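Local coordinates for protein putative dihydrodipicolinate synthase (Thermus thermophilus, PDB 2PCQ) that belongs to the dihydrodipicolinate synthase family of TIM-barrel proteins and assembles from several copies of its chain, at residues E29-S40 with L59-M70. Sequence-based numbering, arbitrary orientation.
Sequences EPLVDGLLVYGS and LRPRKPFLVGLM
L36 and V37 pair in parallel with L66 and V67, joining the second and third strands of the TIM barrel, the two strands of a beta-alpha-beta unit whose crossover runs through helix 49-57. Three nearly straight backbone bonds make the pairing: L66 N to L35 O (2.8 Å), V37 N to L66 O, and G68 N to V37 O (2.7 Å). Side chains alternate between the faces of the sheet. L36 and L66 share one, where CD1 of L36 lies 3.9 Å from CB of L66; V37 and V67 share the other, facing the surrounding helices, and there V37 touches F21 and V67 touches A84. These branched aliphatic residues suit a buried strand. The methyls of V37 meet L59 tip to tip, V37 CG2 lying 3.7 Å from L59 CD1, while V37 CG1 sits over the centre of one face of the Y38 ring. Glycine suits position 68 because a side chain there would be aimed at Y38 O, whereas the bare G68 CA approaches Y38 O to 3.3 Å in a CA-H...O contact.

Ahead of the strands, polar groups join the incoming loops. The E29 carboxylate takes R62 N on the syn side of OE1, and K63 N from above its plane at OE2. Water 1 accepts from L35 N and lies close to E29 OE2 and K63 O. The K63 side chain, fully extended beyond CG (chi2 -178°), runs antiparallel alongside that of E29, and this length carries its ammonium to the end of the 3-10 turn 29-31. There K63 NZ bonds to V32 O, just past the turn, at 2.8 Å, and to E29 O within it at 2.9 Å, from the face opposite V32 N.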
# COMPACT_ATOMS: atom_id res chain seq x y z
N GLU A 29 -19.79 -9.54 -31.27
CA GLU A 29 -21.10 -9.80 -30.68
C GLU A 29 -21.72 -11.18 -30.93
O GLU A 29 -22.31 -11.77 -30.03
CB GLU A 29 -22.10 -8.71 -31.10
CG GLU A 29 -23.44 -8.80 -30.38
CD GLU A 29 -24.34 -7.62 -30.66
OE1 GLU A 29 -24.62 -7.34 -31.85
OE2 GLU A 29 -24.78 -6.96 -29.69
N PRO A 30 -21.58 -11.72 -32.16
CA PRO A 30 -22.16 -13.04 -32.44
C PRO A 30 -21.56 -14.17 -31.60
O PRO A 30 -22.21 -15.18 -31.33
CB PRO A 30 -21.87 -13.24 -33.93
CG PRO A 30 -21.91 -11.83 -34.45
CD PRO A 30 -21.11 -11.09 -33.40
N LEU A 31 -20.31 -13.98 -31.19
CA LEU A 31 -19.58 -14.98 -30.42
C LEU A 31 -19.83 -14.93 -28.91
O LEU A 31 -19.39 -15.82 -28.19
CB LEU A 31 -18.09 -14.83 -30.68
CG LEU A 31 -17.64 -15.07 -32.13
CD1 LEU A 31 -16.25 -14.51 -32.36
CD2 LEU A 31 -17.67 -16.57 -32.40
N VAL A 32 -20.53 -13.90 -28.45
CA VAL A 32 -20.79 -13.72 -27.02
C VAL A 32 -22.26 -13.46 -26.68
O VAL A 32 -23.09 -13.26 -27.56
CB VAL A 32 -19.94 -12.56 -26.47
CG1 VAL A 32 -18.45 -12.90 -26.58
CG2 VAL A 32 -20.23 -11.28 -27.26
N ASP A 33 -22.56 -13.44 -25.38
CA ASP A 33 -23.93 -13.20 -24.92
C ASP A 33 -24.34 -11.73 -25.01
O ASP A 33 -25.53 -11.41 -25.04
CB ASP A 33 -24.07 -13.68 -23.47
CG ASP A 33 -23.97 -15.18 -23.35
OD1 ASP A 33 -24.91 -15.88 -23.79
OD2 ASP A 33 -22.94 -15.67 -22.83
N GLY A 34 -23.35 -10.85 -25.04
CA GLY A 34 -23.62 -9.43 -25.12
C GLY A 34 -22.32 -8.66 -25.06
O GLY A 34 -21.26 -9.26 -24.87
N LEU A 35 -22.39 -7.35 -25.20
CA LEU A 35 -21.19 -6.53 -25.17
C LEU A 35 -21.20 -5.52 -24.04
O LEU A 35 -22.27 -5.09 -23.59
CB LEU A 35 -21.05 -5.75 -26.49
CG LEU A 35 -21.03 -6.47 -27.83
CD1 LEU A 35 -21.02 -5.43 -28.94
CD2 LEU A 35 -19.80 -7.38 -27.94
N LEU A 36 -20.01 -5.15 -23.59
CA LEU A 36 -19.86 -4.11 -22.58
C LEU A 36 -19.14 -2.99 -23.32
O LEU A 36 -17.98 -3.15 -23.71
CB LEU A 36 -19.01 -4.57 -21.39
CG LEU A 36 -18.43 -3.41 -20.56
CD1 LEU A 36 -19.54 -2.47 -20.10
CD2 LEU A 36 -17.66 -3.95 -19.37
N VAL A 37 -19.84 -1.88 -23.54
CA VAL A 37 -19.26 -0.73 -24.22
C VAL A 37 -18.71 0.24 -23.17
O VAL A 37 -19.36 0.51 -22.17
CB VAL A 37 -20.32 0.01 -25.08
CG1 VAL A 37 -19.67 1.17 -25.82
CG2 VAL A 37 -20.95 -0.96 -26.07
N TYR A 38 -17.50 0.74 -23.39
CA TYR A 38 -16.85 1.66 -22.47
C TYR A 38 -16.57 1.04 -21.10
O TYR A 38 -16.77 1.68 -20.06
CB TYR A 38 -17.68 2.95 -22.29
CG TYR A 38 -17.88 3.76 -23.56
CD1 TYR A 38 -16.93 3.73 -24.59
CD2 TYR A 38 -19.00 4.57 -23.72
CE1 TYR A 38 -17.10 4.50 -25.74
CE2 TYR A 38 -19.18 5.34 -24.88
CZ TYR A 38 -18.22 5.30 -25.88
OH TYR A 38 -18.38 6.06 -27.02
N GLY A 39 -16.11 -0.21 -21.12
CA GLY A 39 -15.75 -0.89 -19.88
C GLY A 39 -14.36 -0.38 -19.52
O GLY A 39 -13.87 0.54 -20.18
N SER A 40 -13.72 -0.96 -18.51
CA SER A 40 -12.39 -0.49 -18.13
C SER A 40 -11.35 -0.65 -19.24
O SER A 40 -10.37 0.09 -19.29
CB SER A 40 -11.91 -1.19 -16.85
OG SER A 40 -11.84 -2.60 -17.01
N LEU A 59 -22.64 2.70 -32.79
CA LEU A 59 -22.90 1.28 -32.59
C LEU A 59 -24.36 0.89 -32.75
O LEU A 59 -25.25 1.71 -32.56
CB LEU A 59 -22.42 0.84 -31.20
CG LEU A 59 -20.95 1.11 -30.87
CD1 LEU A 59 -20.66 0.59 -29.47
CD2 LEU A 59 -20.04 0.44 -31.90
N ARG A 60 -24.58 -0.37 -33.09
CA ARG A 60 -25.92 -0.91 -33.26
C ARG A 60 -25.93 -2.36 -32.78
O ARG A 60 -26.06 -3.29 -33.58
CB ARG A 60 -26.34 -0.83 -34.73
CG ARG A 60 -26.64 0.59 -35.22
CD ARG A 60 -27.94 1.12 -34.61
NE ARG A 60 -28.25 2.47 -35.06
CZ ARG A 60 -27.69 3.58 -34.58
NH1 ARG A 60 -26.77 3.51 -33.63
NH2 ARG A 60 -28.05 4.76 -35.06
N PRO A 61 -25.77 -2.58 -31.47
CA PRO A 61 -25.76 -3.93 -30.90
C PRO A 61 -27.07 -4.65 -31.18
O PRO A 61 -28.13 -4.04 -31.14
CB PRO A 61 -25.56 -3.68 -29.41
CG PRO A 61 -24.87 -2.34 -29.36
CD PRO A 61 -25.61 -1.56 -30.41
N ARG A 62 -27.00 -5.95 -31.47
CA ARG A 62 -28.19 -6.75 -31.74
C ARG A 62 -28.58 -7.51 -30.47
O ARG A 62 -29.70 -8.02 -30.36
CB ARG A 62 -27.95 -7.75 -32.87
CG ARG A 62 -27.38 -7.14 -34.15
CD ARG A 62 -27.44 -8.12 -35.33
NE ARG A 62 -28.80 -8.31 -35.82
CZ ARG A 62 -29.68 -9.16 -35.32
NH1 ARG A 62 -29.36 -9.94 -34.30
NH2 ARG A 62 -30.91 -9.23 -35.83
N LYS A 63 -27.65 -7.59 -29.53
CA LYS A 63 -27.90 -8.29 -28.28
C LYS A 63 -27.89 -7.30 -27.12
O LYS A 63 -27.30 -6.23 -27.23
CB LYS A 63 -26.82 -9.36 -28.06
CG LYS A 63 -26.75 -10.39 -29.18
CD LYS A 63 -25.71 -11.47 -28.91
CE LYS A 63 -25.64 -12.45 -30.07
NZ LYS A 63 -24.65 -13.55 -29.83
N PRO A 64 -28.56 -7.64 -26.00
CA PRO A 64 -28.58 -6.73 -24.85
C PRO A 64 -27.15 -6.37 -24.46
O PRO A 64 -26.31 -7.25 -24.30
CB PRO A 64 -29.28 -7.56 -23.77
CG PRO A 64 -30.23 -8.40 -24.57
CD PRO A 64 -29.38 -8.84 -25.75
N PHE A 65 -26.87 -5.08 -24.32
CA PHE A 65 -25.53 -4.64 -23.98
C PHE A 65 -25.47 -3.75 -22.75
O PHE A 65 -26.48 -3.21 -22.30
CB PHE A 65 -24.90 -3.92 -25.17
CG PHE A 65 -25.59 -2.62 -25.54
CD1 PHE A 65 -25.02 -1.40 -25.19
CD2 PHE A 65 -26.78 -2.63 -26.24
CE1 PHE A 65 -25.63 -0.20 -25.55
CE2 PHE A 65 -27.41 -1.44 -26.61
CZ PHE A 65 -26.83 -0.22 -26.27
N LEU A 66 -24.26 -3.61 -22.22
CA LEU A 66 -24.02 -2.78 -21.05
C LEU A 66 -23.13 -1.62 -21.46
O LEU A 66 -22.35 -1.72 -22.41
CB LEU A 66 -23.30 -3.59 -19.97
CG LEU A 66 -23.98 -4.85 -19.42
CD1 LEU A 66 -23.01 -5.58 -18.50
CD2 LEU A 66 -25.25 -4.47 -18.66
N VAL A 67 -23.26 -0.51 -20.76
CA VAL A 67 -22.44 0.66 -21.04
C VAL A 67 -21.76 1.09 -19.74
O VAL A 67 -22.43 1.31 -18.73
CB VAL A 67 -23.26 1.83 -21.59
CG1 VAL A 67 -22.35 3.03 -21.85
CG2 VAL A 67 -23.95 1.41 -22.88
N GLY A 68 -20.44 1.21 -19.78
CA GLY A 68 -19.72 1.64 -18.59
C GLY A 68 -19.88 3.13 -18.39
O GLY A 68 -19.84 3.89 -19.36
N LEU A 69 -20.07 3.56 -17.15
CA LEU A 69 -20.22 4.97 -16.85
C LEU A 69 -19.20 5.32 -15.77
O LEU A 69 -19.32 4.92 -14.61
CB LEU A 69 -21.64 5.29 -16.37
CG LEU A 69 -21.99 6.78 -16.28
CD1 LEU A 69 -23.49 6.95 -16.34
CD2 LEU A 69 -21.42 7.38 -15.01
N MSE A 70 -18.17 6.06 -16.18
CA MSE A 70 -17.13 6.46 -15.26
C MSE A 70 -16.99 7.98 -15.22
O MSE A 70 -16.31 8.58 -16.06
CB MSE A 70 -15.81 5.82 -15.67
CG MSE A 70 -15.96 4.34 -15.89
SE MSE A 70 -14.29 3.51 -16.27
CE MSE A 70 -14.98 1.81 -16.89
O HOH W 1 -24.56 -6.69 -27.03
O HOH W 2 -25.36 -15.25 -31.90
O HOH W 3 -26.64 -9.65 -23.06